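Local coordinates for xylanase and alpha-amylase inhibitor protein (Scadoxus multiflorus, PDB 3MU7) that inhibits xylanase and alpha-amylase, and is built on the TIM-barrel fold of the family 18 glycosyl hydrolases, at residues 156-161 / 185-190; 195-200 / 236-241; 28-33 / 66-71; 15-20 / 57-62; 170-175 / 207-212. One frame throughout, in Å; residues are numbered along the deposited sequence.

From the N terminus, contact 4 opens first (15-20), contact 3 follows (28-33), and the two cross: 57-62 closes contact 4 before 66-71 closes contact 3. Contact 3 pairs neighbouring barrel strands and contact 4 the helices laid against them, and they touch through Leu18, Val30, Ile32, Ile60 and Val70. Later in the chain contact 1 (156-161 with 185-190) crosses contact 5 (170-175 with 207-212), touching it through Tyr160, and contact 5 crosses contact 2 (195-200 with 236-241); contacts 1 and 2 stand in series and touch. Together these three tie loops at both ends of barrel strands and the helices of the outer layer. No contact is nested within another.

Contact 1 of 5, residues 156-161 / 185-190; sequences PQCVYP and PQCSYS
Cys158 and Cys187 form a disulfide that joins two beta-alpha loops of the TIM barrel, the one following strand 151-154 and the one following strand 176-180. The covalent link, with SG of Cys158 2.0 Å from SG of Cys187, is the tightly packed part. Both cysteines are buried, and the torsion about the S-S bond is 75°. Each SG stands between its own backbone N and carbonyl carbon (chi1 55° in Cys158 and 44° in Cys187), and the two sulfurs meet between the loops. Helix 195-207 backs this side: Ala200 packs on Cys187, and Trp204 NE1 donates to the carbonyl oxygen of Cys158.

The solvent side is looser. There the exposed Val159 and Gln186 cross at about a right angle, CG2 of Val159 coming to 3.4 Å from NE2 of Gln186 in plain van der Waals contact. That amide nitrogen finds its hydrogen bond in Asn184, within its own loop. No hydrogen bond passes between the two segments, so the disulfide carries the connection. Val159 CG2 reaches the bridge as well, lying 3.7 Å from SG of Cys187.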
# COMPACT_ATOMS: atom_id res chain seq x y z
N PRO A 156 7.81 1.12 1.77
CA PRO A 156 8.94 1.56 2.57
C PRO A 156 8.93 3.08 2.79
O PRO A 156 8.27 3.83 2.06
CB PRO A 156 10.14 1.17 1.70
CG PRO A 156 9.62 1.27 0.30
CD PRO A 156 8.22 0.73 0.40
N GLN A 157 9.68 3.51 3.80
CA GLN A 157 10.02 4.91 3.95
C GLN A 157 11.06 5.29 2.89
O GLN A 157 11.56 4.43 2.17
CB GLN A 157 10.52 5.17 5.37
CG GLN A 157 9.43 5.08 6.41
CD GLN A 157 9.96 5.35 7.80
OE1 GLN A 157 9.98 6.49 8.26
NE2 GLN A 157 10.39 4.29 8.48
N CYS A 158 11.38 6.58 2.77
CA CYS A 158 12.11 7.03 1.59
C CYS A 158 13.64 7.01 1.64
O CYS A 158 14.28 7.36 0.65
CB CYS A 158 11.59 8.37 1.05
SG CYS A 158 11.52 9.76 2.18
N VAL A 159 14.22 6.59 2.75
CA VAL A 159 15.68 6.44 2.81
C VAL A 159 16.04 5.03 2.34
O VAL A 159 15.60 4.04 2.93
CB VAL A 159 16.27 6.72 4.20
CG1 VAL A 159 17.79 6.68 4.13
CG2 VAL A 159 15.82 8.08 4.73
N TYR A 160 16.83 4.96 1.28
CA TYR A 160 17.24 3.68 0.71
C TYR A 160 18.56 3.19 1.33
O TYR A 160 19.53 3.96 1.39
CB TYR A 160 17.42 3.81 -0.81
CG TYR A 160 17.64 2.46 -1.43
CD1 TYR A 160 16.57 1.71 -1.90
CD2 TYR A 160 18.92 1.90 -1.49
CE1 TYR A 160 16.76 0.45 -2.44
CE2 TYR A 160 19.12 0.65 -2.02
CZ TYR A 160 18.04 -0.08 -2.49
OH TYR A 160 18.23 -1.33 -3.02
N PRO A 161 18.63 1.92 1.78
CA PRO A 161 17.59 0.90 1.82
C PRO A 161 16.76 1.03 3.09
O PRO A 161 17.26 1.50 4.12
CB PRO A 161 18.38 -0.41 1.84
CG PRO A 161 19.66 -0.06 2.54
CD PRO A 161 19.95 1.38 2.19
N PRO A 185 11.80 14.68 5.89
CA PRO A 185 12.28 15.81 5.08
C PRO A 185 13.54 15.53 4.26
O PRO A 185 13.71 16.09 3.17
CB PRO A 185 12.53 16.90 6.13
CG PRO A 185 11.53 16.61 7.19
CD PRO A 185 11.48 15.10 7.27
N GLN A 186 14.40 14.63 4.75
CA GLN A 186 15.65 14.31 4.05
C GLN A 186 15.46 13.67 2.67
O GLN A 186 16.37 13.72 1.85
CB GLN A 186 16.53 13.42 4.92
CG GLN A 186 15.99 12.01 5.13
CD GLN A 186 16.74 11.27 6.21
OE1 GLN A 186 17.97 11.32 6.27
NE2 GLN A 186 16.01 10.59 7.07
N CYS A 187 14.29 13.09 2.41
CA CYS A 187 14.03 12.44 1.12
C CYS A 187 12.70 12.82 0.49
O CYS A 187 12.25 12.17 -0.45
CB CYS A 187 14.19 10.91 1.21
SG CYS A 187 13.47 10.11 2.66
N SER A 188 12.09 13.89 0.99
CA SER A 188 10.79 14.35 0.51
C SER A 188 10.87 15.79 0.01
O SER A 188 11.90 16.46 0.18
CB SER A 188 9.77 14.28 1.64
OG SER A 188 9.76 12.99 2.21
N TYR A 189 9.80 16.25 -0.60
CA TYR A 189 9.69 17.66 -0.93
C TYR A 189 9.76 18.49 0.34
O TYR A 189 9.10 18.24 1.26
CB TYR A 189 8.39 17.94 -1.69
CG TYR A 189 8.31 19.35 -2.24
CD1 TYR A 189 9.07 19.73 -3.33
CD2 TYR A 189 7.50 20.29 -1.67
CE1 TYR A 189 9.00 21.04 -3.84
CE2 TYR A 189 7.43 21.58 -2.20
CZ TYR A 189 8.21 21.91 -3.25
OH TYR A 189 8.12 23.19 -3.77
N SER A 190 10.66 19.47 0.40
CA SER A 190 10.87 20.21 1.67
C SER A 190 11.51 21.55 1.44
O SER A 190 12.26 21.71 0.56
CB SER A 190 11.76 19.43 2.64
OG SER A 190 11.88 20.05 3.92

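Contact 2 of 5, residues 195-200 / 236-241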
# COMPACT_ATOMS: atom_id res chain seq x y z
N SER A 195 15.02 18.87 -4.69
CA SER A 195 16.32 18.21 -4.90
C SER A 195 16.46 16.90 -4.13
O SER A 195 16.83 15.88 -4.73
CB SER A 195 17.47 19.15 -4.54
OG SER A 195 18.73 18.55 -4.81
N ALA A 196 16.17 16.91 -2.86
CA ALA A 196 16.27 15.70 -2.03
C ALA A 196 15.28 14.64 -2.47
O ALA A 196 15.62 13.48 -2.48
CB ALA A 196 16.10 15.99 -0.59
N LEU A 197 14.08 15.07 -2.82
CA LEU A 197 13.06 14.18 -3.36
C LEU A 197 13.57 13.51 -4.63
O LEU A 197 13.50 12.28 -4.76
CB LEU A 197 11.77 14.95 -3.66
CG LEU A 197 10.69 14.21 -4.46
CD1 LEU A 197 10.19 12.97 -3.74
CD2 LEU A 197 9.54 15.15 -4.79
N MET A 198 14.08 14.30 -5.56
CA MET A 198 14.50 13.75 -6.84
C MET A 198 15.74 12.87 -6.71
O MET A 198 15.84 11.85 -7.41
CB MET A 198 14.66 14.85 -7.89
CG MET A 198 13.34 15.54 -8.26
SD MET A 198 11.91 14.47 -8.60
CE MET A 198 12.40 13.69 -10.14
N ASN A 199 16.65 13.22 -5.81
CA ASN A 199 17.80 12.36 -5.51
C ASN A 199 17.36 11.01 -4.95
O ASN A 199 17.86 9.97 -5.38
CB ASN A 199 18.77 13.05 -4.54
CG ASN A 199 19.55 14.18 -5.19
OD1 ASN A 199 19.71 14.22 -6.41
ND2 ASN A 199 20.04 15.09 -4.37
N ALA A 200 16.41 11.02 -4.02
CA ALA A 200 15.87 9.79 -3.45
C ALA A 200 15.12 8.96 -4.51
O ALA A 200 15.32 7.74 -4.61
CB ALA A 200 14.96 10.10 -2.27
N PHE A 236 4.67 19.07 -12.71
CA PHE A 236 5.70 19.85 -13.39
C PHE A 236 7.09 19.36 -13.13
O PHE A 236 7.94 19.24 -14.03
CB PHE A 236 5.62 21.32 -12.95
CG PHE A 236 6.62 22.19 -13.60
CD1 PHE A 236 6.39 22.68 -14.92
CD2 PHE A 236 7.72 22.55 -12.96
CE1 PHE A 236 7.32 23.56 -15.53
CE2 PHE A 236 8.69 23.42 -13.59
CZ PHE A 236 8.43 23.97 -14.90
N SER A 237 7.39 19.01 -11.84
CA SER A 237 8.77 18.73 -11.40
C SER A 237 9.07 17.33 -11.26
O SER A 237 10.30 16.99 -11.39
CB SER A 237 9.01 19.29 -10.03
OG SER A 237 8.88 20.64 -9.97
N VAL A 238 8.13 16.45 -11.00
CA VAL A 238 8.46 15.03 -10.78
C VAL A 238 8.25 14.20 -12.02
O VAL A 238 9.13 13.40 -12.37
CB VAL A 238 7.55 14.46 -9.62
CG1 VAL A 238 7.76 12.92 -9.45
CG2 VAL A 238 7.85 15.17 -8.32
N PHE A 239 7.14 14.33 -12.69
CA PHE A 239 6.79 13.48 -13.79
C PHE A 239 7.76 13.40 -14.98
O PHE A 239 7.97 12.34 -15.45
CB PHE A 239 5.37 13.69 -14.29
CG PHE A 239 4.30 13.21 -13.31
CD1 PHE A 239 4.62 12.51 -12.16
CD2 PHE A 239 3.00 13.48 -13.53
CE1 PHE A 239 3.62 12.09 -11.28
CE2 PHE A 239 2.00 13.07 -12.63
CZ PHE A 239 2.34 12.40 -11.53
N PRO A 240 8.31 14.51 -15.47
CA PRO A 240 9.22 14.40 -16.63
C PRO A 240 10.42 13.50 -16.31
O PRO A 240 10.69 12.66 -17.08
CB PRO A 240 9.64 15.86 -16.90
CG PRO A 240 8.48 16.66 -16.39
CD PRO A 240 8.06 15.93 -15.13
N ASN A 241 11.04 13.65 -15.18
CA ASN A 241 12.17 12.76 -14.85
C ASN A 241 11.68 11.35 -14.47
O ASN A 241 12.21 10.41 -14.93
CB ASN A 241 13.01 13.38 -13.75
CG ASN A 241 14.40 12.82 -13.68
OD1 ASN A 241 14.70 11.88 -14.32
ND2 ASN A 241 15.29 13.54 -13.00
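Met198 and Leu197 reach from helix 195-207 toward Val238 and Asn241 of helix 231-242, two helices of the outer layer of the TIM barrel. The short helical segments run nearly parallel, 20° apart, with their axes 11.0 Å from each other, and side chains bridge the distance between them.

Met198 does most of this. Its CG lies anti to the carbonyl carbon, and the chain then bends twice, at chi2 (-47°) and chi3 (-69°), folding the thioether over instead of extending it. SD comes to 4.1 Å from CG2 of Val238, while the terminal CE rests 4.0 Å from the carbonyl oxygen of Val238 and 3.7 Å from CB of Asn241. The Met198 and Asn241 side chains overlap in passing, one coming from each helix. Leu197 holds its CG anti to the backbone N and brings CD2 to 3.9 Å from the same CG2 of Val238, the two side chains crossing at about a right angle. An alanine in place of Met198 would probably open a gap between the helices and leave CB of Asn241 without the methyl that packs on it.

Deeper in, Leu197 packs on Phe217 and Val238 on Leu215, both of strand 213-218. No hydrogen bond joins the two segments; the chemistry is that of methyl groups and a thioether, which implies cohesion by apolar packing with little directional constraint.

Contact 3 of 5, residues 28-33 / 66-71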
# COMPACT_ATOMS: atom_id res chain seq x y z
N ALA A 28 -6.08 2.84 -9.68
CA ALA A 28 -5.80 1.51 -10.19
C ALA A 28 -5.73 0.48 -9.05
O ALA A 28 -6.01 -0.69 -9.26
CB ALA A 28 -4.50 1.52 -10.98
N TYR A 29 -5.33 0.94 -7.87
CA TYR A 29 -5.23 0.10 -6.67
C TYR A 29 -5.87 0.84 -5.53
O TYR A 29 -5.62 2.04 -5.34
CB TYR A 29 -3.78 -0.11 -6.24
CG TYR A 29 -2.89 -0.94 -7.12
CD1 TYR A 29 -2.75 -2.31 -6.89
CD2 TYR A 29 -2.12 -0.36 -8.12
CE1 TYR A 29 -1.90 -3.10 -7.67
CE2 TYR A 29 -1.27 -1.13 -8.91
CZ TYR A 29 -1.16 -2.50 -8.67
OH TYR A 29 -0.32 -3.26 -9.45
N VAL A 30 -6.64 0.11 -4.72
CA VAL A 30 -7.10 0.61 -3.43
C VAL A 30 -6.58 -0.35 -2.38
O VAL A 30 -6.74 -1.57 -2.49
CB VAL A 30 -8.64 0.76 -3.36
CG1 VAL A 30 -9.06 1.19 -1.97
CG2 VAL A 30 -9.11 1.79 -4.36
N ILE A 31 -5.90 0.21 -1.38
CA ILE A 31 -5.21 -0.58 -0.38
C ILE A 31 -5.92 -0.39 0.95
O ILE A 31 -5.89 0.70 1.54
CB ILE A 31 -3.73 -0.14 -0.24
CG1 ILE A 31 -3.04 -0.03 -1.61
CG2 ILE A 31 -3.01 -1.10 0.70
CD1 ILE A 31 -1.75 0.80 -1.58
N ILE A 32 -6.59 -1.44 1.40
CA ILE A 32 -7.30 -1.39 2.67
C ILE A 32 -6.30 -1.52 3.82
O ILE A 32 -5.59 -2.53 3.90
CB ILE A 32 -8.35 -2.53 2.77
CG1 ILE A 32 -9.39 -2.44 1.65
CG2 ILE A 32 -9.02 -2.50 4.15
CD1 ILE A 32 -10.19 -3.71 1.48
N GLY A 33 -6.24 -0.51 4.68
CA GLY A 33 -5.35 -0.57 5.84
C GLY A 33 -6.15 -0.52 7.13
O GLY A 33 -7.10 0.26 7.21
N LYS A 66 -14.92 -3.03 -11.45
CA LYS A 66 -14.51 -1.80 -12.12
C LYS A 66 -13.01 -1.82 -12.46
O LYS A 66 -12.43 -0.78 -12.77
CB LYS A 66 -14.82 -0.57 -11.25
CG LYS A 66 -16.30 -0.37 -10.91
CD LYS A 66 -17.14 0.01 -12.12
CE LYS A 66 -16.97 1.47 -12.51
NZ LYS A 66 -17.66 2.40 -11.57
N ASN A 67 -12.42 -3.02 -12.39
CA ASN A 67 -11.00 -3.20 -12.73
C ASN A 67 -10.11 -2.31 -11.86
O ASN A 67 -8.92 -2.17 -12.11
CB ASN A 67 -10.73 -2.90 -14.22
CG ASN A 67 -9.41 -3.47 -14.69
OD1 ASN A 67 -9.03 -4.57 -14.30
ND2 ASN A 67 -8.70 -2.72 -15.52
N VAL A 68 -10.49 -2.20 -10.55
CA VAL A 68 -9.62 -1.74 -9.47
C VAL A 68 -9.12 -2.93 -8.65
O VAL A 68 -9.91 -3.75 -8.18
CB VAL A 68 -10.37 -0.73 -8.58
CG1 VAL A 68 -9.43 -0.15 -7.53
CG2 VAL A 68 -10.98 0.39 -9.41
N LYS A 69 -7.81 -3.02 -8.48
CA LYS A 69 -7.23 -4.05 -7.62
C LYS A 69 -7.33 -3.62 -6.17
O LYS A 69 -7.06 -2.47 -5.83
CB LYS A 69 -5.78 -4.32 -8.00
CG LYS A 69 -5.62 -5.00 -9.36
CD LYS A 69 -4.17 -5.36 -9.65
CE LYS A 69 -4.08 -6.35 -10.81
NZ LYS A 69 -2.66 -6.69 -11.13
N VAL A 70 -7.73 -4.56 -5.31
CA VAL A 70 -7.93 -4.29 -3.90
C VAL A 70 -6.97 -5.14 -3.08
O VAL A 70 -6.99 -6.38 -3.18
CB VAL A 70 -9.38 -4.57 -3.47
CG1 VAL A 70 -9.58 -4.19 -2.02
CG2 VAL A 70 -10.37 -3.80 -4.35
N LEU A 71 -6.14 -4.48 -2.28
CA LEU A 71 -5.13 -5.15 -1.46
C LEU A 71 -5.46 -4.96 0.00
O LEU A 71 -6.14 -4.00 0.37
CB LEU A 71 -3.74 -4.57 -1.72
CG LEU A 71 -3.29 -4.40 -3.17
CD1 LEU A 71 -1.91 -3.74 -3.22
CD2 LEU A 71 -3.28 -5.70 -3.92
O HOH W 1 -5.65 -2.17 -11.67
O HOH W 2 -0.40 -5.94 -9.16
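Val30, Ile32, Lys69 and Leu71 supply the backbone N-H groups that zip together two parallel strands of the TIM barrel, 29-37 and 69-76. Four hydrogen bonds form the ladder: Lys69 N to Ala28 O (3.0 Å), Val30 N to Lys69 O (2.8 Å), Leu71 N to Val30 O (3.0 Å) and Ile32 N to Leu71 O (2.8 Å). Two carbonyl oxygens gain a CA-H...O contact too, from Tyr29 CA to Lys69 O and from Val70 CA to Val30 O.

Apolar packing covers both faces of the pair. On one, Val30 CG2 meets Val68 CG1 at 3.7 Å, and Ile32 CD1 meets Val70 CG1 at 3.6 Å. On the other, Leu71 CD1 touches both Tyr29 CD1 (4.0 Å) and Ile31 CG1. The Tyr29 side chain runs side by side with that of Lys69, its CE1 3.8 Å from CD of Lys69.

Two waters add further polar links. One donates to Ala28 O and Asn67 O; the other, in the plane of the Tyr29 ring, bonds to Tyr29 OH and accepts from Lys69 NZ. An alanine in place of Tyr29 would probably leave the Lys69 methylenes and Leu71 CD1 without their ring neighbour and the water on NZ without its hydroxyl partner.

Strand 5-9 pairs with the other edge of 29-37. Tyr29 also meets Trp178 of strand 176-180 edge-to-face, while Val30 packs on Leu18 and Cys22 of helix 18-23.

Contact 4 of 5, residues 15-20 / 57-62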
# COMPACT_ATOMS: atom_id res chain seq x y z
N GLU A 15 -15.00 8.37 6.28
CA GLU A 15 -14.49 8.56 4.92
C GLU A 15 -15.48 8.08 3.86
O GLU A 15 -16.35 7.24 4.12
CB GLU A 15 -13.15 7.85 4.74
CG GLU A 15 -13.25 6.34 4.62
CD GLU A 15 -11.89 5.68 4.70
OE1 GLU A 15 -11.05 5.94 3.81
OE2 GLU A 15 -11.66 4.90 5.65
N ARG A 16 -15.31 8.61 2.66
CA ARG A 16 -15.98 8.12 1.46
C ARG A 16 -15.87 6.59 1.41
O ARG A 16 -14.78 6.04 1.61
CB ARG A 16 -15.30 8.75 0.24
CG ARG A 16 -15.81 8.26 -1.11
CD ARG A 16 -15.04 8.87 -2.28
NE ARG A 16 -13.61 8.54 -2.20
CZ ARG A 16 -12.66 9.14 -2.91
NH1 ARG A 16 -12.95 10.11 -3.76
NH2 ARG A 16 -11.40 8.77 -2.74
N SER A 17 -16.98 5.91 1.13
CA SER A 17 -17.02 4.46 1.16
C SER A 17 -16.02 3.84 0.18
O SER A 17 -15.58 4.47 -0.78
CB SER A 17 -18.42 3.96 0.83
OG SER A 17 -18.69 4.15 -0.54
N LEU A 18 -15.70 2.57 0.41
CA LEU A 18 -14.80 1.86 -0.48
C LEU A 18 -15.37 1.82 -1.90
O LEU A 18 -14.66 2.12 -2.86
CB LEU A 18 -14.54 0.45 0.05
CG LEU A 18 -13.68 -0.45 -0.85
CD1 LEU A 18 -12.35 0.19 -1.17
CD2 LEU A 18 -13.47 -1.79 -0.19
N GLU A 19 -16.65 1.48 -2.03
CA GLU A 19 -17.25 1.42 -3.36
C GLU A 19 -17.26 2.79 -4.06
O GLU A 19 -16.97 2.87 -5.25
CB GLU A 19 -18.65 0.77 -3.33
CG GLU A 19 -19.66 1.49 -2.46
CD GLU A 19 -20.87 0.64 -2.10
OE1 GLU A 19 -20.94 -0.54 -2.51
OE2 GLU A 19 -21.74 1.16 -1.37
N ALA A 20 -17.55 3.87 -3.32
CA ALA A 20 -17.52 5.21 -3.91
C ALA A 20 -16.10 5.65 -4.28
O ALA A 20 -15.89 6.34 -5.27
CB ALA A 20 -18.19 6.21 -3.00
N GLU A 57 -17.28 -6.84 1.89
CA GLU A 57 -17.37 -7.86 0.85
C GLU A 57 -17.95 -7.35 -0.49
O GLU A 57 -17.27 -7.44 -1.51
CB GLU A 57 -18.13 -9.11 1.34
CG GLU A 57 -18.26 -10.14 0.23
CD GLU A 57 -18.99 -11.41 0.62
OE1 GLU A 57 -19.29 -11.61 1.81
OE2 GLU A 57 -19.23 -12.22 -0.29
N PRO A 58 -19.19 -6.81 -0.49
CA PRO A 58 -19.73 -6.39 -1.79
C PRO A 58 -19.01 -5.18 -2.38
O PRO A 58 -18.99 -5.01 -3.59
CB PRO A 58 -21.19 -6.04 -1.47
CG PRO A 58 -21.21 -5.75 -0.03
CD PRO A 58 -20.20 -6.68 0.58
N GLN A 59 -18.43 -4.36 -1.51
CA GLN A 59 -17.71 -3.17 -1.97
C GLN A 59 -16.40 -3.54 -2.66
O GLN A 59 -16.04 -2.96 -3.69
CB GLN A 59 -17.44 -2.23 -0.81
CG GLN A 59 -18.69 -1.80 -0.05
CD GLN A 59 -18.38 -0.62 0.83
OE1 GLN A 59 -18.07 0.46 0.34
NE2 GLN A 59 -18.40 -0.83 2.16
N ILE A 60 -15.70 -4.53 -2.10
CA ILE A 60 -14.50 -5.07 -2.72
C ILE A 60 -14.85 -5.62 -4.11
O ILE A 60 -14.18 -5.33 -5.10
CB ILE A 60 -13.88 -6.20 -1.85
CG1 ILE A 60 -13.29 -5.62 -0.56
CG2 ILE A 60 -12.81 -6.95 -2.62
CD1 ILE A 60 -13.16 -6.64 0.56
N LYS A 61 -15.92 -6.41 -4.17
CA LYS A 61 -16.35 -7.00 -5.44
C LYS A 61 -16.73 -5.93 -6.45
O LYS A 61 -16.41 -6.04 -7.63
CB LYS A 61 -17.51 -7.98 -5.23
CG LYS A 61 -17.12 -9.23 -4.47
CD LYS A 61 -18.36 -10.06 -4.17
CE LYS A 61 -18.03 -11.28 -3.34
NZ LYS A 61 -19.26 -12.09 -3.06
N HIS A 62 -17.39 -4.88 -5.98
CA HIS A 62 -17.73 -3.78 -6.87
C HIS A 62 -16.46 -3.12 -7.44
O HIS A 62 -16.36 -2.89 -8.65
CB HIS A 62 -18.59 -2.72 -6.18
CG HIS A 62 -18.87 -1.55 -7.05
ND1 HIS A 62 -19.71 -1.62 -8.14
CD2 HIS A 62 -18.39 -0.28 -7.04
CE1 HIS A 62 -19.75 -0.45 -8.75
NE2 HIS A 62 -18.95 0.38 -8.10
O HOH W 3 -17.21 1.63 3.08
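Glu19 and Gln59 bring their backbones close, CA to CA 4.8 Å, where the N terminus of helix 18-23 meets the flank of helix 56-65 in the outer layer of the TIM barrel. Ser17 is the N-cap: its OG accepts from Ala20 N at 3.0 Å, the capping bond of the first turn.

Gln59 serves the same turn from the neighbouring helix. Its CG stands anti to the carbonyl carbon (chi1 -56°), the chain runs on extended, and OE1 takes the N-H of Glu19 at 2.9 Å in a fairly straight bond, 167° at the hydrogen. The donor is tilted 21° from the plane of the amide carbonyl. A water accepts from both Gln59 NE2 and Leu18 N, so both ends of the amide are engaged at this helix start. The partial positive charge of a helix N terminus would be expected to suit the carbonyl oxygen.

Around this bond the side chains close in. That of Glu19 crosses that of Gln59 at about a right angle, its carboxylate OE1 3.6 Å from the methylene CG of Gln59. His62, whose NE2 is hydrogen-bonded to Asp23, sets its CD2 3.9 Å from CB of Glu19. On the buried side Leu18, which also packs on Trp9 of strand 5-9, lays its CD2 3.9 Å from CG1 of Ile60.

Contact 5 of 5, residues 170-175 / 207-212; sequences NSATFD and KARTDK
Side chains of Arg209 and Thr210 grip backbone carbonyls of Asn170 and Phe174 in a largely polar, partly hydrated contact between two alpha-beta loops of the TIM barrel, those leading into strands 176-180 and 213-218.

Arg209 makes the largest share of the contact. Its chain bends at chi3 (76°), and NH1 donates to the carbonyl oxygen of Asn170 at 2.9 Å, that oxygen lying near the guanidinium plane. CB of Ala172 sits over the centre of one guanidinium face, 4.0 Å above it, so the flat group is met both at an edge and on a face. The carbonyl oxygen of Arg209 receives a CA-H...O contact from Ala172 CA, 3.1 Å away. Thr210 has OG1 anti to the backbone N and donates to the oxygen of Phe174 at 2.8 Å, from well above the plane of that carbonyl.

Waters add further polar links. One accepts from Asn170 ND2 and Arg209 N, another joins Phe174 N to Arg209 O, and a third joins Phe174 O to Asp211 N.

Beyond the contact, Asp175 forms a salt bridge with Arg144 of helix 133-144, the Phe174 side chain packs against strand 151-154, and Thr210 rests on Ile177 of strand 176-180.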
# COMPACT_ATOMS: atom_id res chain seq x y z
N ASN A 170 15.08 -6.40 -1.47
CA ASN A 170 16.25 -6.92 -2.19
C ASN A 170 16.07 -8.33 -2.75
O ASN A 170 16.81 -8.74 -3.64
CB ASN A 170 17.48 -6.95 -1.26
CG ASN A 170 18.10 -5.59 -1.04
OD1 ASN A 170 18.92 -5.44 -0.14
ND2 ASN A 170 17.74 -4.61 -1.85
N SER A 171 15.10 -9.09 -2.23
CA SER A 171 14.82 -10.43 -2.74
C SER A 171 14.07 -10.42 -4.07
O SER A 171 13.88 -11.47 -4.67
CB SER A 171 14.04 -11.25 -1.71
OG SER A 171 12.68 -10.86 -1.69
N ALA A 172 13.62 -9.23 -4.50
CA ALA A 172 12.88 -9.02 -5.75
C ALA A 172 11.45 -9.56 -5.71
O ALA A 172 10.80 -9.70 -6.74
CB ALA A 172 13.64 -9.57 -6.98
N THR A 173 10.95 -9.82 -4.51
CA THR A 173 9.65 -10.48 -4.33
C THR A 173 8.44 -9.58 -4.62
O THR A 173 7.38 -10.09 -4.95
CB THR A 173 9.56 -11.12 -2.91
OG1 THR A 173 8.49 -12.08 -2.85
CG2 THR A 173 9.40 -10.05 -1.83
N PHE A 174 8.60 -8.26 -4.50
CA PHE A 174 7.45 -7.36 -4.64
C PHE A 174 7.17 -7.01 -6.09
O PHE A 174 8.07 -6.63 -6.85
CB PHE A 174 7.62 -6.10 -3.80
CG PHE A 174 7.72 -6.37 -2.33
CD1 PHE A 174 8.92 -6.20 -1.66
CD2 PHE A 174 6.60 -6.84 -1.63
CE1 PHE A 174 9.01 -6.48 -0.30
CE2 PHE A 174 6.69 -7.11 -0.27
CZ PHE A 174 7.89 -6.93 0.40
N ASP A 175 5.90 -7.12 -6.46
CA ASP A 175 5.42 -6.71 -7.77
C ASP A 175 5.49 -5.21 -7.95
O ASP A 175 5.71 -4.72 -9.06
CB ASP A 175 3.99 -7.18 -7.96
CG ASP A 175 3.88 -8.68 -7.92
OD1 ASP A 175 4.33 -9.33 -8.89
OD2 ASP A 175 3.39 -9.22 -6.91
N LYS A 207 17.78 1.25 -7.91
CA LYS A 207 18.22 0.14 -7.08
C LYS A 207 17.14 -0.82 -6.59
O LYS A 207 17.44 -1.96 -6.27
CB LYS A 207 19.02 0.65 -5.89
CG LYS A 207 20.24 1.47 -6.26
CD LYS A 207 21.07 1.79 -5.04
CE LYS A 207 22.36 2.51 -5.41
NZ LYS A 207 23.33 1.60 -6.08
N ALA A 208 15.89 -0.36 -6.50
CA ALA A 208 14.84 -1.21 -5.93
C ALA A 208 14.55 -2.36 -6.87
O ALA A 208 14.27 -2.16 -8.05
CB ALA A 208 13.60 -0.41 -5.66
N ARG A 209 14.62 -3.58 -6.34
CA ARG A 209 14.44 -4.77 -7.17
C ARG A 209 12.96 -5.11 -7.30
O ARG A 209 12.45 -6.06 -6.70
CB ARG A 209 15.26 -5.94 -6.62
CG ARG A 209 16.76 -5.65 -6.61
CD ARG A 209 17.55 -6.90 -6.29
NE ARG A 209 17.60 -7.79 -7.44
CZ ARG A 209 17.63 -9.12 -7.38
NH1 ARG A 209 17.58 -9.77 -6.22
NH2 ARG A 209 17.68 -9.82 -8.51
N THR A 210 12.28 -4.29 -8.07
CA THR A 210 10.86 -4.45 -8.34
C THR A 210 10.58 -3.92 -9.74
O THR A 210 11.30 -3.03 -10.23
CB THR A 210 10.00 -3.70 -7.28
OG1 THR A 210 8.61 -3.94 -7.53
CG2 THR A 210 10.23 -2.20 -7.32
N ASP A 211 9.53 -4.44 -10.37
CA ASP A 211 9.16 -3.98 -11.71
C ASP A 211 8.57 -2.57 -11.71
O ASP A 211 8.65 -1.88 -12.72
CB ASP A 211 8.17 -4.95 -12.36
CG ASP A 211 8.79 -6.29 -12.73
OD1 ASP A 211 10.03 -6.37 -12.87
OD2 ASP A 211 8.02 -7.26 -12.89
N LYS A 212 7.95 -2.16 -10.61
CA LYS A 212 7.24 -0.88 -10.55
C LYS A 212 7.50 -0.15 -9.23
O LYS A 212 7.22 -0.67 -8.19
CB LYS A 212 5.74 -1.13 -10.69
CG LYS A 212 5.29 -1.68 -12.09
CD LYS A 212 5.69 -0.76 -13.26
CE LYS A 212 5.77 -1.50 -14.63
NZ LYS A 212 5.31 -0.72 -15.76
O HOH W 4 16.32 -3.60 -3.90
O HOH W 5 11.01 -8.18 -9.09
O HOH W 6 11.00 -6.47 -4.35
O HOH W 7 8.60 -7.04 -9.49
O HOH W 8 5.40 -8.34 -11.14